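Local coordinates for PilO protein (Pseudomonas aeruginosa, PDB 5UVR), which forms, with PilN, the inner-membrane foundation of the PilM/PilN/PilO/PilP complex needed to assemble functional type IV pili, at residues S54-S57 with S58-R61. Numbering follows the deposited sequence.
Sequences SGVS and SLPR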
ATOM      1  N   SER A  54      -4.542  -0.808   9.003  1.00 23.93           N
ATOM      2  CA  SER A  54      -5.914  -0.424   9.332  1.00 27.28           C
ATOM      3  C   SER A  54      -6.263   0.931   8.741  1.00 24.36           C
ATOM      4  O   SER A  54      -7.392   1.149   8.295  1.00 25.94           O
ATOM      5  CB  SER A  54      -6.108  -0.401  10.845  1.00 29.66           C
ATOM      6  OG  SER A  54      -6.120  -1.724  11.330  1.00 31.26           O
ATOM      7  N   GLY A  55      -5.314   1.860   8.745  1.00 25.36           N
ATOM      8  CA  GLY A  55      -5.577   3.163   8.159  1.00 26.97           C
ATOM      9  C   GLY A  55      -5.894   3.064   6.682  1.00 24.76           C
ATOM     10  O   GLY A  55      -6.854   3.666   6.198  1.00 26.36           O
ATOM     11  N   VAL A  56      -5.092   2.299   5.943  1.00 23.20           N
ATOM     12  CA  VAL A  56      -5.354   2.146   4.516  1.00 21.23           C
ATOM     13  C   VAL A  56      -6.691   1.453   4.312  1.00 24.74           C
ATOM     14  O   VAL A  56      -7.489   1.845   3.453  1.00 25.91           O
ATOM     15  CB  VAL A  56      -4.207   1.378   3.838  1.00 23.25           C
ATOM     16  CG1 VAL A  56      -4.552   1.055   2.385  1.00 23.31           C
ATOM     17  CG2 VAL A  56      -2.917   2.192   3.917  1.00 24.82           C
ATOM     18  N   SER A  57      -6.976   0.451   5.141  1.00 23.28           N
ATOM     19  CA  SER A  57      -8.209  -0.318   5.024  1.00 25.25           C
ATOM     20  C   SER A  57      -9.446   0.527   5.292  1.00 26.08           C
ATOM     21  O   SER A  57     -10.536   0.165   4.842  1.00 24.79           O
ATOM     22  CB  SER A  57      -8.168  -1.507   5.997  1.00 24.97           C
ATOM     23  OG  SER A  57      -7.069  -2.376   5.736  1.00 24.78           O
ATOM     24  N   SER A  58      -9.307   1.623   6.035  1.00 26.33           N
ATOM     25  CA  SER A  58     -10.425   2.466   6.425  1.00 27.23           C
ATOM     26  C   SER A  58     -10.648   3.643   5.482  1.00 29.09           C
ATOM     27  O   SER A  58     -11.565   4.435   5.715  1.00 31.26           O
ATOM     28  CB  SER A  58     -10.205   2.977   7.851  1.00 31.77           C
ATOM     29  OG  SER A  58     -10.018   1.877   8.722  1.00 30.67           O
ATOM     30  N   LEU A  59      -9.839   3.780   4.440  1.00 28.25           N
ATOM     31  CA  LEU A  59     -10.044   4.865   3.489  1.00 30.12           C
ATOM     32  C   LEU A  59     -11.384   4.688   2.777  1.00 30.26           C
ATOM     33  O   LEU A  59     -11.793   3.555   2.485  1.00 29.84           O
ATOM     34  CB  LEU A  59      -8.904   4.902   2.467  1.00 28.62           C
ATOM     35  CG  LEU A  59      -7.515   5.244   3.015  1.00 30.15           C
ATOM     36  CD1 LEU A  59      -6.461   4.976   1.957  1.00 28.98           C
ATOM     37  CD2 LEU A  59      -7.469   6.686   3.491  1.00 31.76           C
ATOM     38  N   PRO A  60     -12.076   5.731   2.496  1.00 29.78           N
ATOM     39  CA  PRO A  60     -13.390   5.623   1.836  1.00 32.63           C
ATOM     40  C   PRO A  60     -13.267   5.385   0.331  1.00 31.68           C
ATOM     41  O   PRO A  60     -13.768   6.152  -0.490  1.00 31.43           O
ATOM     42  CB  PRO A  60     -14.038   6.971   2.169  1.00 32.21           C
ATOM     43  CG  PRO A  60     -12.902   7.917   2.241  1.00 33.92           C
ATOM     44  CD  PRO A  60     -11.726   7.130   2.810  1.00 33.15           C
ATOM     45  N   ARG A  61     -12.598   4.298  -0.031  1.00 28.14           N
ATOM     46  CA  ARG A  61     -12.424   3.937  -1.431  1.00 30.29           C
ATOM     47  C   ARG A  61     -12.020   2.474  -1.488  1.00 29.75           C
ATOM     48  O   ARG A  61     -11.554   1.904  -0.503  1.00 25.31           O
ATOM     49  CB  ARG A  61     -11.368   4.814  -2.108  1.00 33.37           C
ATOM     50  CG  ARG A  61      -9.963   4.512  -1.628  1.00 32.33           C
ATOM     51  CD  ARG A  61      -8.944   5.535  -2.145  1.00 35.38           C
ATOM     52  NE  ARG A  61      -8.884   5.593  -3.605  1.00 39.60           N
ATOM     53  CZ  ARG A  61      -8.236   6.538  -4.279  1.00 42.08           C
ATOM     54  NH1 ARG A  61      -7.611   7.498  -3.620  1.00 40.38           N
ATOM     55  NH2 ARG A  61      -8.225   6.528  -5.608  1.00 43.84           N
TER
HETATM   56  O   HOH W   1      -9.404   0.684   1.785  1.00 32.77           O
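S58 turns its hydroxyl back onto the last turn of helix 46-57: OG donates to S54 O at 2.8 Å, arriving 30° out of the carbonyl plane. With OG beside its own backbone N (chi1 -56°), the hydroxyl and the amide of S58 reach the same oxygen, the amide only weakly (S58 N to S54 O, 3.0 Å). S58 N also donates to G55 O at 3.2 Å, from above the carbonyl plane, so an i to i+3 bond stands beside the weak i to i+4 bond. One residue on, L59 N meets V56 O at 3.2 Å in a straighter bond (165°), and a water lies 2.8 Å from V56 O. L59 CG lies beside V56 O at 3.4 Å, while CD1 approaches V56 CG1 loosely at 4.4 Å. P60 then centres an inverse gamma turn. L59 also packs on L4 and D7 of helix 4-10, and R61 forms a salt bridge with D7, tying the exit loop to that helix in the modified ferredoxin fold. Because S54 O takes a hydroxyl bond where its backbone amide bond is weak, the S58 side chain supplements the helical bonding there, while the amides of S58 and L59 serve the next two carbonyls.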